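Local coordinates for protein endoglucanase (Clostridium thermocellum, PDB 2YIK) that probably hydrolyses beta-1,4-glucosidic bonds in cellulose as a glycoside hydrolase of family 9, at residues P364-L369 and S415-W420; F50-M55 and A151-V156; A287-A292 and E296-E301. One frame throughout, in Å; residues are numbered along the deposited sequence.

Contact 1 of 3, residues P364-L369 and S415-W420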
ATOM      1  N   PRO A 364      13.607 -16.921   6.159  1.00 25.83           N
ATOM      2  CA  PRO A 364      13.997 -15.514   6.016  1.00 25.40           C
ATOM      3  C   PRO A 364      13.144 -14.566   6.861  1.00 25.32           C
ATOM      4  O   PRO A 364      13.631 -13.540   7.342  1.00 25.62           O
ATOM      5  CB  PRO A 364      13.830 -15.264   4.521  1.00 25.46           C
ATOM      6  CG  PRO A 364      14.150 -16.603   3.927  1.00 25.34           C
ATOM      7  CD  PRO A 364      13.385 -17.538   4.839  1.00 25.09           C
ATOM      8  N   ILE A 365      11.872 -14.912   7.038  1.00 24.67           N
ATOM      9  CA  ILE A 365      10.972 -14.083   7.827  1.00 24.02           C
ATOM     10  C   ILE A 365      11.170 -14.346   9.318  1.00 24.06           C
ATOM     11  O   ILE A 365      10.962 -13.459  10.144  1.00 23.40           O
ATOM     12  CB  ILE A 365       9.495 -14.321   7.403  1.00 24.73           C
ATOM     13  CG1 ILE A 365       9.194 -13.523   6.124  1.00 23.22           C
ATOM     14  CG2 ILE A 365       8.542 -13.951   8.536  1.00 20.64           C
ATOM     15  CD1 ILE A 365       9.345 -12.015   6.288  1.00 26.68           C
ATOM     16  N   GLN A 366      11.587 -15.560   9.667  1.00 24.67           N
ATOM     17  CA  GLN A 366      11.834 -15.864  11.068  1.00 26.63           C
ATOM     18  C   GLN A 366      13.050 -15.033  11.485  1.00 26.92           C
ATOM     19  O   GLN A 366      13.115 -14.523  12.605  1.00 26.80           O
ATOM     20  CB  GLN A 366      12.111 -17.357  11.274  1.00 27.01           C
ATOM     21  CG  GLN A 366      12.314 -17.727  12.739  1.00 33.13           C
ATOM     22  CD  GLN A 366      12.701 -19.185  12.949  1.00 35.69           C
ATOM     23  OE1 GLN A 366      13.075 -19.583  14.052  1.00 39.15           O
ATOM     24  NE2 GLN A 366      12.613 -19.983  11.894  1.00 36.11           N
ATOM     25  N   ASP A 367      14.008 -14.897  10.570  1.00 26.59           N
ATOM     26  CA  ASP A 367      15.211 -14.106  10.825  1.00 25.58           C
ATOM     27  C   ASP A 367      14.861 -12.623  10.945  1.00 26.81           C
ATOM     28  O   ASP A 367      15.403 -11.912  11.788  1.00 26.50           O
ATOM     29  CB  ASP A 367      16.226 -14.282   9.694  1.00 25.95           C
ATOM     30  CG  ASP A 367      16.913 -15.631   9.729  1.00 27.60           C
ATOM     31  OD1 ASP A 367      16.649 -16.412  10.666  1.00 29.02           O
ATOM     32  OD2 ASP A 367      17.723 -15.910   8.822  1.00 28.31           O
ATOM     33  N   LEU A 368      13.963 -12.162  10.082  1.00 24.85           N
ATOM     34  CA  LEU A 368      13.531 -10.771  10.091  1.00 23.63           C
ATOM     35  C   LEU A 368      12.854 -10.459  11.422  1.00 23.80           C
ATOM     36  O   LEU A 368      13.137  -9.446  12.063  1.00 24.46           O
ATOM     37  CB  LEU A 368      12.542 -10.521   8.955  1.00 22.12           C
ATOM     38  CG  LEU A 368      11.838  -9.164   8.939  1.00 20.89           C
ATOM     39  CD1 LEU A 368      12.857  -8.055   8.664  1.00 20.86           C
ATOM     40  CD2 LEU A 368      10.735  -9.185   7.877  1.00 20.70           C
ATOM     41  N   LEU A 369      11.955 -11.349  11.828  1.00 23.63           N
ATOM     42  CA  LEU A 369      11.221 -11.180  13.070  1.00 24.48           C
ATOM     43  C   LEU A 369      12.083 -11.296  14.323  1.00 24.05           C
ATOM     44  O   LEU A 369      11.840 -10.594  15.301  1.00 24.09           O
ATOM     45  CB  LEU A 369      10.049 -12.167  13.120  1.00 23.41           C
ATOM     46  CG  LEU A 369       8.926 -11.836  12.129  1.00 24.61           C
ATOM     47  CD1 LEU A 369       7.873 -12.935  12.152  1.00 22.98           C
ATOM     48  CD2 LEU A 369       8.299 -10.490  12.488  1.00 23.98           C
ATOM     49  N   SER A 415       2.410 -15.990  19.540  1.00 32.75           N
ATOM     50  CA  SER A 415       3.718 -16.381  20.001  1.00 30.80           C
ATOM     51  C   SER A 415       4.433 -15.092  20.441  1.00 29.77           C
ATOM     52  O   SER A 415       3.806 -14.018  20.559  1.00 28.95           O
ATOM     53  CB  SER A 415       4.502 -17.058  18.845  1.00 30.15           C
ATOM     54  OG  SER A 415       5.044 -16.133  17.865  1.00 29.94           O
ATOM     55  N   LYS A 416       5.724 -15.213  20.748  1.00 29.36           N
ATOM     56  CA  LYS A 416       6.538 -14.077  21.152  1.00 30.26           C
ATOM     57  C   LYS A 416       6.456 -13.000  20.052  1.00 29.63           C
ATOM     58  O   LYS A 416       6.606 -11.815  20.337  1.00 30.12           O
ATOM     59  CB  LYS A 416       8.000 -14.514  21.374  1.00 30.78           C
ATOM     60  CG  LYS A 416       8.675 -15.135  20.148  1.00 33.57           C
ATOM     61  CD  LYS A 416      10.118 -15.541  20.456  1.00 36.47           C
ATOM     62  CE  LYS A 416      10.733 -16.217  19.235  1.00 38.02           C
ATOM     63  NZ  LYS A 416      12.124 -16.690  19.484  1.00 40.12           N
ATOM     64  N   TYR A 417       6.226 -13.389  18.795  1.00 27.68           N
ATOM     65  CA  TYR A 417       6.137 -12.379  17.727  1.00 26.48           C
ATOM     66  C   TYR A 417       4.886 -11.512  17.892  1.00 25.63           C
ATOM     67  O   TYR A 417       4.980 -10.285  17.962  1.00 23.74           O
ATOM     68  CB  TYR A 417       6.155 -13.026  16.331  1.00 25.65           C
ATOM     69  CG  TYR A 417       7.448 -13.757  16.037  1.00 26.48           C
ATOM     70  CD1 TYR A 417       8.673 -13.266  16.502  1.00 26.11           C
ATOM     71  CD2 TYR A 417       7.450 -14.951  15.315  1.00 27.22           C
ATOM     72  CE1 TYR A 417       9.860 -13.944  16.262  1.00 26.90           C
ATOM     73  CE2 TYR A 417       8.639 -15.639  15.069  1.00 27.06           C
ATOM     74  CZ  TYR A 417       9.838 -15.134  15.547  1.00 28.99           C
ATOM     75  OH  TYR A 417      11.009 -15.831  15.324  1.00 29.99           O
ATOM     76  N   ALA A 418       3.722 -12.150  17.960  1.00 26.51           N
ATOM     77  CA  ALA A 418       2.470 -11.426  18.144  1.00 27.06           C
ATOM     78  C   ALA A 418       2.495 -10.644  19.459  1.00 27.44           C
ATOM     79  O   ALA A 418       2.025  -9.510  19.522  1.00 28.40           O
ATOM     80  CB  ALA A 418       1.299 -12.396  18.138  1.00 27.29           C
ATOM     81  N   ASN A 419       3.035 -11.256  20.512  1.00 27.70           N
ATOM     82  CA  ASN A 419       3.116 -10.587  21.806  1.00 27.29           C
ATOM     83  C   ASN A 419       3.955  -9.328  21.648  1.00 27.13           C
ATOM     84  O   ASN A 419       3.626  -8.280  22.207  1.00 26.82           O
ATOM     85  CB  ASN A 419       3.737 -11.503  22.867  1.00 27.23           C
ATOM     86  CG  ASN A 419       2.893 -12.736  23.133  1.00 30.44           C
ATOM     87  OD1 ASN A 419       1.680 -12.716  22.941  1.00 30.24           O
ATOM     88  ND2 ASN A 419       3.531 -13.811  23.589  1.00 30.62           N
ATOM     89  N   TRP A 420       5.038  -9.434  20.882  1.00 26.80           N
ATOM     90  CA  TRP A 420       5.902  -8.287  20.638  1.00 25.67           C
ATOM     91  C   TRP A 420       5.136  -7.228  19.843  1.00 25.62           C
ATOM     92  O   TRP A 420       5.194  -6.032  20.156  1.00 25.13           O
ATOM     93  CB  TRP A 420       7.134  -8.703  19.842  1.00 25.19           C
ATOM     94  CG  TRP A 420       7.912  -7.530  19.331  1.00 24.25           C
ATOM     95  CD1 TRP A 420       8.786  -6.757  20.034  1.00 23.72           C
ATOM     96  CD2 TRP A 420       7.848  -6.970  18.011  1.00 24.59           C
ATOM     97  NE1 TRP A 420       9.274  -5.746  19.235  1.00 23.08           N
ATOM     98  CE2 TRP A 420       8.716  -5.855  17.991  1.00 23.82           C
ATOM     99  CE3 TRP A 420       7.143  -7.302  16.849  1.00 22.69           C
ATOM    100  CZ2 TRP A 420       8.896  -5.068  16.844  1.00 23.85           C
ATOM    101  CZ3 TRP A 420       7.322  -6.521  15.710  1.00 24.46           C
ATOM    102  CH2 TRP A 420       8.194  -5.415  15.718  1.00 23.87           C
TER
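Y417 reaches out from the first turn of helix 416-428 and lays its ring against L369 of helix 363-373; the CA of L369 is 7.0 Å from the CA of Y417. The tyrosine's CB points at the other helix, and CG stands anti to the carbonyl carbon (chi1 -63°), which sends the ring across the gap. At its base, Y417 CG and CD2 meet L369 CD1, with CD2 at 3.8 Å. Farther out, Y417 CE1 touches L369 CB at 3.6 Å. L369 CB lies 3.8 Å from the ring centroid of Y417 and 17° off the ring normal, a CH-pi contact over the face; on the opposite face K416 CG leans toward the rim. At the tip, Y417 OH sits 3.5 Å from Q366 CG, while its hydrogen bond goes to D370, one residue beyond L369. Y406 of helix 392-408 adds an edge-to-face ring contact. The root of Y417 is fixed as well: S415 is the N-cap, its OG accepting from Y417 N at 3.1 Å, and that OG is also hydrogen-bonded to D407 OD1. The arrangement is helix-to-helix packing through a capped N-terminal turn, within the (alpha/alpha)6 barrel characteristic of family 9 catalytic domains.

Contact 2 of 3, residues F50-M55 and A151-V156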
ATOM      1  N   PHE A  50      -8.510   7.014   7.106  1.00 26.25           N
ATOM      2  CA  PHE A  50      -7.505   7.872   6.494  1.00 26.08           C
ATOM      3  C   PHE A  50      -7.676   7.780   4.990  1.00 25.18           C
ATOM      4  O   PHE A  50      -7.470   8.752   4.271  1.00 25.17           O
ATOM      5  CB  PHE A  50      -6.079   7.435   6.834  1.00 25.70           C
ATOM      6  CG  PHE A  50      -5.037   8.241   6.101  1.00 25.84           C
ATOM      7  CD1 PHE A  50      -4.760   9.549   6.477  1.00 25.40           C
ATOM      8  CD2 PHE A  50      -4.356   7.700   5.009  1.00 25.79           C
ATOM      9  CE1 PHE A  50      -3.857  10.321   5.753  1.00 26.71           C
ATOM     10  CE2 PHE A  50      -3.456   8.462   4.280  1.00 25.66           C
ATOM     11  CZ  PHE A  50      -3.190   9.769   4.661  1.00 26.35           C
ATOM     12  N   TYR A  51      -8.059   6.605   4.512  1.00 25.40           N
ATOM     13  CA  TYR A  51      -8.233   6.429   3.086  1.00 25.44           C
ATOM     14  C   TYR A  51      -9.412   7.248   2.581  1.00 25.77           C
ATOM     15  O   TYR A  51      -9.344   7.823   1.495  1.00 25.09           O
ATOM     16  CB  TYR A  51      -8.361   4.939   2.769  1.00 24.53           C
ATOM     17  CG  TYR A  51      -7.048   4.236   3.030  1.00 25.20           C
ATOM     18  CD1 TYR A  51      -5.935   4.482   2.221  1.00 24.84           C
ATOM     19  CD2 TYR A  51      -6.883   3.409   4.143  1.00 24.38           C
ATOM     20  CE1 TYR A  51      -4.687   3.927   2.518  1.00 26.11           C
ATOM     21  CE2 TYR A  51      -5.642   2.852   4.451  1.00 25.64           C
ATOM     22  CZ  TYR A  51      -4.546   3.118   3.639  1.00 24.85           C
ATOM     23  OH  TYR A  51      -3.309   2.612   3.966  1.00 22.56           O
ATOM     24  N   ASP A  52     -10.476   7.335   3.375  1.00 26.04           N
ATOM     25  CA  ASP A  52     -11.625   8.136   2.969  1.00 26.80           C
ATOM     26  C   ASP A  52     -11.198   9.592   2.825  1.00 27.26           C
ATOM     27  O   ASP A  52     -11.698  10.312   1.958  1.00 27.59           O
ATOM     28  CB  ASP A  52     -12.751   8.052   4.002  1.00 27.80           C
ATOM     29  CG  ASP A  52     -13.301   6.653   4.154  1.00 29.69           C
ATOM     30  OD1 ASP A  52     -12.501   5.735   4.437  1.00 29.97           O
ATOM     31  OD2 ASP A  52     -14.530   6.472   3.995  1.00 29.25           O
ATOM     32  N   ALA A  53     -10.267  10.022   3.675  1.00 27.60           N
ATOM     33  CA  ALA A  53      -9.790  11.400   3.648  1.00 26.57           C
ATOM     34  C   ALA A  53      -8.921  11.707   2.441  1.00 27.36           C
ATOM     35  O   ALA A  53      -8.737  12.874   2.095  1.00 28.37           O
ATOM     36  CB  ALA A  53      -9.028  11.715   4.932  1.00 25.40           C
ATOM     37  N   ASN A  54      -8.385  10.670   1.802  1.00 26.38           N
ATOM     38  CA  ASN A  54      -7.530  10.862   0.634  1.00 27.23           C
ATOM     39  C   ASN A  54      -8.145  10.451  -0.700  1.00 27.39           C
ATOM     40  O   ASN A  54      -7.464  10.481  -1.723  1.00 27.41           O
ATOM     41  CB  ASN A  54      -6.189  10.123   0.799  1.00 27.12           C
ATOM     42  CG  ASN A  54      -5.187  10.892   1.653  1.00 27.12           C
ATOM     43  OD1 ASN A  54      -3.971  10.778   1.464  1.00 29.21           O
ATOM     44  ND2 ASN A  54      -5.690  11.660   2.606  1.00 24.78           N
ATOM     45  N   MET A  55      -9.415  10.056  -0.703  1.00 28.11           N
ATOM     46  CA  MET A  55     -10.058   9.680  -1.961  1.00 28.71           C
ATOM     47  C   MET A  55     -10.021  10.860  -2.934  1.00 28.44           C
ATOM     48  O   MET A  55     -10.211  12.011  -2.551  1.00 27.91           O
ATOM     49  CB  MET A  55     -11.493   9.222  -1.716  1.00 30.15           C
ATOM     50  CG  MET A  55     -11.545   7.866  -1.032  1.00 30.13           C
ATOM     51  SD  MET A  55     -13.211   7.256  -0.748  1.00 32.17           S
ATOM     52  CE  MET A  55     -12.862   5.526  -0.395  1.00 28.89           C
ATOM     53  N   ALA A 151     -15.562  -5.126   7.194  1.00 29.05           N
ATOM     54  CA  ALA A 151     -15.229  -5.690   5.888  1.00 29.97           C
ATOM     55  C   ALA A 151     -15.760  -4.848   4.735  1.00 30.75           C
ATOM     56  O   ALA A 151     -15.074  -4.662   3.724  1.00 31.11           O
ATOM     57  CB  ALA A 151     -15.746  -7.122   5.786  1.00 29.23           C
ATOM     58  N   VAL A 152     -16.975  -4.329   4.880  1.00 31.24           N
ATOM     59  CA  VAL A 152     -17.556  -3.508   3.829  1.00 30.56           C
ATOM     60  C   VAL A 152     -16.688  -2.277   3.564  1.00 30.43           C
ATOM     61  O   VAL A 152     -16.434  -1.927   2.408  1.00 30.24           O
ATOM     62  CB  VAL A 152     -18.998  -3.070   4.182  1.00 29.54           C
ATOM     63  CG1 VAL A 152     -19.506  -2.053   3.159  1.00 30.32           C
ATOM     64  CG2 VAL A 152     -19.913  -4.289   4.204  1.00 28.62           C
ATOM     65  N   HIS A 153     -16.225  -1.632   4.633  1.00 28.81           N
ATOM     66  CA  HIS A 153     -15.377  -0.439   4.518  1.00 28.05           C
ATOM     67  C   HIS A 153     -14.099  -0.798   3.751  1.00 26.75           C
ATOM     68  O   HIS A 153     -13.676  -0.074   2.850  1.00 27.07           O
ATOM     69  CB  HIS A 153     -15.017   0.077   5.916  1.00 28.44           C
ATOM     70  CG  HIS A 153     -14.443   1.463   5.932  1.00 29.27           C
ATOM     71  ND1 HIS A 153     -14.155   2.171   4.784  1.00 30.03           N
ATOM     72  CD2 HIS A 153     -14.106   2.271   6.966  1.00 27.87           C
ATOM     73  CE1 HIS A 153     -13.667   3.356   5.111  1.00 27.85           C
ATOM     74  NE2 HIS A 153     -13.627   3.440   6.426  1.00 29.40           N
ATOM     75  N   ALA A 154     -13.492  -1.925   4.109  1.00 25.76           N
ATOM     76  CA  ALA A 154     -12.272  -2.387   3.451  1.00 26.42           C
ATOM     77  C   ALA A 154     -12.490  -2.618   1.954  1.00 26.38           C
ATOM     78  O   ALA A 154     -11.674  -2.209   1.125  1.00 25.77           O
ATOM     79  CB  ALA A 154     -11.784  -3.673   4.104  1.00 24.03           C
ATOM     80  N   GLU A 155     -13.596  -3.271   1.609  1.00 26.44           N
ATOM     81  CA  GLU A 155     -13.877  -3.546   0.211  1.00 26.50           C
ATOM     82  C   GLU A 155     -14.117  -2.268  -0.597  1.00 27.11           C
ATOM     83  O   GLU A 155     -13.720  -2.187  -1.760  1.00 26.83           O
ATOM     84  CB  GLU A 155     -15.048  -4.529   0.095  1.00 26.75           C
ATOM     85  CG  GLU A 155     -14.692  -5.908   0.668  1.00 26.05           C
ATOM     86  CD  GLU A 155     -15.743  -6.965   0.391  1.00 28.41           C
ATOM     87  OE1 GLU A 155     -16.777  -6.623  -0.210  1.00 28.33           O
ATOM     88  OE2 GLU A 155     -15.537  -8.140   0.776  1.00 30.67           O
ATOM     89  N   VAL A 156     -14.728  -1.257   0.018  1.00 25.69           N
ATOM     90  CA  VAL A 156     -14.963  -0.003  -0.690  1.00 26.93           C
ATOM     91  C   VAL A 156     -13.628   0.671  -1.012  1.00 26.65           C
ATOM     92  O   VAL A 156     -13.440   1.217  -2.109  1.00 27.11           O
ATOM     93  CB  VAL A 156     -15.838   0.968   0.136  1.00 27.61           C
ATOM     94  CG1 VAL A 156     -15.883   2.332  -0.534  1.00 25.84           C
ATOM     95  CG2 VAL A 156     -17.254   0.403   0.262  1.00 29.28           C
TER
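D52 and H153 mark the nearest approach of the two backbones, with 9.5 Å between the CA of D52 and the CA of H153, so long side chains must bridge the gap between the weakly bonded helix around 50-54 and the regular helix 151-156. Neither of their CB atoms points straight across; the ends of the two side chains, coming from opposite directions, make the approach. H153 has CG anti to its backbone N (chi1 -166°), which places the imidazole beside the aspartate. D52 OD1 arrives at the ring's edge, in the ring plane, while the carboxylate itself is turned 78° from that plane. The modelled orientation of the imidazole is doubtful; as it stands, D52 OD1 lies 3.2 Å from H153 NE2. The other oxygen, D52 OD2, accepts a hydrogen bond from the backbone N of L65. A separate, looser apolar contact brings the methyl CE of M55 to 4.4 Å from CG1 of V156; M55, whose side chain is about 8 Å from the bound zinc, also touches I157 and Y160 farther along helix 151-167. R69 NH1 hydrogen-bonds to the backbone O atoms of A53 and M55. This short helix also meets helix 499-516 through F50 and Y51, and helix 124-140 through Y51, so it packs among three longer helices.

Contact 3 of 3, residues A287-A292 and E296-E301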
ATOM      1  N   ALA A 287       4.299 -14.128  -7.121  1.00 22.71           N
ATOM      2  CA  ALA A 287       3.856 -14.989  -6.028  1.00 22.71           C
ATOM      3  C   ALA A 287       2.340 -14.938  -5.884  1.00 22.62           C
ATOM      4  O   ALA A 287       1.695 -15.969  -5.732  1.00 24.07           O
ATOM      5  CB  ALA A 287       4.516 -14.571  -4.716  1.00 21.71           C
ATOM      6  N   TRP A 288       1.775 -13.735  -5.917  1.00 23.13           N
ATOM      7  CA  TRP A 288       0.332 -13.586  -5.792  1.00 22.88           C
ATOM      8  C   TRP A 288      -0.404 -14.189  -6.981  1.00 23.30           C
ATOM      9  O   TRP A 288      -1.494 -14.741  -6.826  1.00 23.96           O
ATOM     10  CB  TRP A 288      -0.054 -12.115  -5.649  1.00 22.69           C
ATOM     11  CG  TRP A 288       0.121 -11.597  -4.257  1.00 24.09           C
ATOM     12  CD1 TRP A 288       1.130 -10.799  -3.795  1.00 23.07           C
ATOM     13  CD2 TRP A 288      -0.733 -11.861  -3.135  1.00 22.59           C
ATOM     14  NE1 TRP A 288       0.954 -10.544  -2.454  1.00 23.07           N
ATOM     15  CE2 TRP A 288      -0.176 -11.179  -2.026  1.00 23.85           C
ATOM     16  CE3 TRP A 288      -1.912 -12.597  -2.965  1.00 22.85           C
ATOM     17  CZ2 TRP A 288      -0.768 -11.223  -0.756  1.00 22.78           C
ATOM     18  CZ3 TRP A 288      -2.499 -12.637  -1.700  1.00 23.44           C
ATOM     19  CH2 TRP A 288      -1.925 -11.951  -0.614  1.00 24.80           C
ATOM     20  N   LEU A 289       0.184 -14.071  -8.165  1.00 21.84           N
ATOM     21  CA  LEU A 289      -0.435 -14.632  -9.354  1.00 23.21           C
ATOM     22  C   LEU A 289      -0.414 -16.160  -9.316  1.00 23.82           C
ATOM     23  O   LEU A 289      -1.314 -16.803  -9.855  1.00 22.98           O
ATOM     24  CB  LEU A 289       0.254 -14.109 -10.618  1.00 21.80           C
ATOM     25  CG  LEU A 289      -0.223 -12.706 -11.015  1.00 23.55           C
ATOM     26  CD1 LEU A 289       0.732 -12.082 -12.007  1.00 24.31           C
ATOM     27  CD2 LEU A 289      -1.636 -12.788 -11.593  1.00 23.51           C
ATOM     28  N   TYR A 290       0.597 -16.747  -8.675  1.00 24.21           N
ATOM     29  CA  TYR A 290       0.633 -18.203  -8.592  1.00 26.12           C
ATOM     30  C   TYR A 290      -0.459 -18.614  -7.618  1.00 27.56           C
ATOM     31  O   TYR A 290      -1.178 -19.587  -7.848  1.00 27.19           O
ATOM     32  CB  TYR A 290       1.978 -18.727  -8.086  1.00 25.28           C
ATOM     33  CG  TYR A 290       1.991 -20.241  -7.965  1.00 25.73           C
ATOM     34  CD1 TYR A 290       2.173 -21.055  -9.087  1.00 25.75           C
ATOM     35  CD2 TYR A 290       1.749 -20.862  -6.737  1.00 25.94           C
ATOM     36  CE1 TYR A 290       2.108 -22.452  -8.989  1.00 26.05           C
ATOM     37  CE2 TYR A 290       1.683 -22.249  -6.628  1.00 25.62           C
ATOM     38  CZ  TYR A 290       1.864 -23.038  -7.756  1.00 27.35           C
ATOM     39  OH  TYR A 290       1.805 -24.407  -7.630  1.00 30.37           O
ATOM     40  N   LEU A 291      -0.589 -17.851  -6.535  1.00 27.48           N
ATOM     41  CA  LEU A 291      -1.601 -18.120  -5.522  1.00 27.78           C
ATOM     42  C   LEU A 291      -2.991 -18.062  -6.164  1.00 27.82           C
ATOM     43  O   LEU A 291      -3.868 -18.865  -5.849  1.00 26.72           O
ATOM     44  CB  LEU A 291      -1.479 -17.083  -4.396  1.00 29.83           C
ATOM     45  CG  LEU A 291      -1.915 -17.433  -2.969  1.00 31.39           C
ATOM     46  CD1 LEU A 291      -1.317 -18.766  -2.544  1.00 30.81           C
ATOM     47  CD2 LEU A 291      -1.466 -16.318  -2.014  1.00 32.66           C
ATOM     48  N   ALA A 292      -3.172 -17.123  -7.086  1.00 25.43           N
ATOM     49  CA  ALA A 292      -4.447 -16.942  -7.763  1.00 27.82           C
ATOM     50  C   ALA A 292      -4.751 -17.936  -8.874  1.00 29.76           C
ATOM     51  O   ALA A 292      -5.902 -18.311  -9.087  1.00 28.50           O
ATOM     52  CB  ALA A 292      -4.535 -15.515  -8.324  1.00 26.82           C
ATOM     53  N   GLU A 296       2.226 -22.735 -12.952  1.00 28.06           N
ATOM     54  CA  GLU A 296       3.614 -22.884 -12.602  1.00 29.83           C
ATOM     55  C   GLU A 296       4.556 -21.833 -13.171  1.00 29.39           C
ATOM     56  O   GLU A 296       5.624 -21.589 -12.612  1.00 28.66           O
ATOM     57  CB  GLU A 296       4.098 -24.276 -13.000  1.00 31.01           C
ATOM     58  CG  GLU A 296       3.497 -25.412 -12.170  1.00 34.18           C
ATOM     59  CD  GLU A 296       3.772 -25.272 -10.671  1.00 37.25           C
ATOM     60  OE1 GLU A 296       4.874 -24.805 -10.303  1.00 38.09           O
ATOM     61  OE2 GLU A 296       2.891 -25.644  -9.856  1.00 37.04           O
ATOM     62  N   HIS A 297       4.172 -21.226 -14.285  1.00 28.07           N
ATOM     63  CA  HIS A 297       5.001 -20.205 -14.915  1.00 27.57           C
ATOM     64  C   HIS A 297       5.299 -19.048 -13.956  1.00 26.78           C
ATOM     65  O   HIS A 297       6.414 -18.524 -13.925  1.00 25.99           O
ATOM     66  CB  HIS A 297       4.301 -19.665 -16.163  1.00 27.03           C
ATOM     67  CG  HIS A 297       4.970 -18.466 -16.752  1.00 28.27           C
ATOM     68  ND1 HIS A 297       6.204 -18.524 -17.369  1.00 28.90           N
ATOM     69  CD2 HIS A 297       4.593 -17.165 -16.796  1.00 27.80           C
ATOM     70  CE1 HIS A 297       6.555 -17.316 -17.765  1.00 27.43           C
ATOM     71  NE2 HIS A 297       5.595 -16.472 -17.429  1.00 28.70           N
ATOM     72  N   TYR A 298       4.294 -18.651 -13.182  1.00 25.78           N
ATOM     73  CA  TYR A 298       4.463 -17.560 -12.236  1.00 25.73           C
ATOM     74  C   TYR A 298       5.426 -17.929 -11.126  1.00 25.68           C
ATOM     75  O   TYR A 298       6.248 -17.107 -10.715  1.00 25.33           O
ATOM     76  CB  TYR A 298       3.111 -17.151 -11.652  1.00 24.54           C
ATOM     77  CG  TYR A 298       2.211 -16.536 -12.690  1.00 25.61           C
ATOM     78  CD1 TYR A 298       2.611 -15.403 -13.393  1.00 25.70           C
ATOM     79  CD2 TYR A 298       0.967 -17.095 -12.987  1.00 25.10           C
ATOM     80  CE1 TYR A 298       1.800 -14.838 -14.375  1.00 26.02           C
ATOM     81  CE2 TYR A 298       0.145 -16.541 -13.961  1.00 26.38           C
ATOM     82  CZ  TYR A 298       0.567 -15.411 -14.651  1.00 26.00           C
ATOM     83  OH  TYR A 298      -0.247 -14.866 -15.612  1.00 27.29           O
ATOM     84  N   LEU A 299       5.335 -19.161 -10.638  1.00 25.21           N
ATOM     85  CA  LEU A 299       6.235 -19.587  -9.581  1.00 26.64           C
ATOM     86  C   LEU A 299       7.658 -19.628 -10.132  1.00 26.80           C
ATOM     87  O   LEU A 299       8.614 -19.304  -9.421  1.00 24.64           O
ATOM     88  CB  LEU A 299       5.841 -20.963  -9.049  1.00 26.94           C
ATOM     89  CG  LEU A 299       6.517 -21.343  -7.725  1.00 29.20           C
ATOM     90  CD1 LEU A 299       6.108 -20.357  -6.614  1.00 26.51           C
ATOM     91  CD2 LEU A 299       6.115 -22.771  -7.353  1.00 28.24           C
ATOM     92  N   ASP A 300       7.795 -20.018 -11.402  1.00 27.48           N
ATOM     93  CA  ASP A 300       9.107 -20.077 -12.044  1.00 27.35           C
ATOM     94  C   ASP A 300       9.693 -18.674 -12.165  1.00 27.74           C
ATOM     95  O   ASP A 300      10.901 -18.482 -12.032  1.00 27.78           O
ATOM     96  CB  ASP A 300       9.022 -20.687 -13.450  1.00 29.95           C
ATOM     97  CG  ASP A 300       8.788 -22.188 -13.432  1.00 32.01           C
ATOM     98  OD1 ASP A 300       9.148 -22.844 -12.436  1.00 32.32           O
ATOM     99  OD2 ASP A 300       8.257 -22.717 -14.433  1.00 34.82           O
ATOM    100  N   GLU A 301       8.838 -17.692 -12.440  1.00 26.53           N
ATOM    101  CA  GLU A 301       9.308 -16.321 -12.554  1.00 26.62           C
ATOM    102  C   GLU A 301       9.705 -15.798 -11.176  1.00 26.19           C
ATOM    103  O   GLU A 301      10.688 -15.069 -11.044  1.00 26.58           O
ATOM    104  CB  GLU A 301       8.231 -15.427 -13.171  1.00 26.36           C
ATOM    105  CG  GLU A 301       8.083 -15.602 -14.682  1.00 29.11           C
ATOM    106  CD  GLU A 301       9.382 -15.342 -15.424  1.00 31.00           C
ATOM    107  OE1 GLU A 301       9.878 -14.195 -15.410  1.00 33.29           O
ATOM    108  OE2 GLU A 301       9.921 -16.296 -16.014  1.00 32.96           O
TER
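L289 and Y298 fit together as bump and flat seat: CB of L289 stands over the middle of the Y298 ring, 3.8 Å from its centroid and 11° off the ring normal, a CH-pi contact square to the face. The leucine then continues along the ring, its CD1 reaching 3.8 Å from Y298 CE1, so one branch follows the aromatic surface toward the outer end. F252 of helix 238-257 meets Y298 edge-to-face and also touches L289.

Between the helices the backbones draw close, 5.3 Å from the CA of Y290 to the CA of Y298, and here CB meets CB, with Y290 CB 4.1 Å from Y298 CB. The Y290 side chain leaves this narrow point with CG anti to the backbone N, and its ring passes beside L299. L299 CB presses on it at 3.7 Å from Y290 CD1, an off-centre CH-pi contact, while L299 CD2 lies over the same face, somewhat closer to the ring axis than CB. F343 of helix 342-350 touches both residues.

At the far end of the ring, Y290 OH donates to E296 OE2 at 2.8 Å, meeting the carboxylate on its syn side but 34° out of its plane. The bent glutamate chain brings this oxygen back to the tyrosine although its CB points away, and OE1 forms a salt bridge with R346. The carboxylate is thus shared between a phenol and a guanidinium, which would probably help keep it ionised. The segment axes approach to 7.9 Å at 159°, nearly antiparallel, and just three residues join the segments: a tight alpha-alpha hairpin, the kind of element from which the (alpha/alpha)6 barrel of family 9 enzymes is built.

In the fold
From the N terminus, contact 2 is met first: it brings helix 49-54 back against helix 151-167, closing a loop of 95 residues that includes the zinc-binding residues and three short strands. Contact 3 comes next and is the most local, closing a turn of three residues between helices 279-293 and 296-305. Contact 1 follows, closing 45 residues between helices 363-373 and 416-428, with helix 392-408 lying in that span and touching both segments. The three are strictly in series, none nested in or crossing another. Their centres lie 26 to 29 Å apart and no two touch, so they tie separate parts of one helical domain.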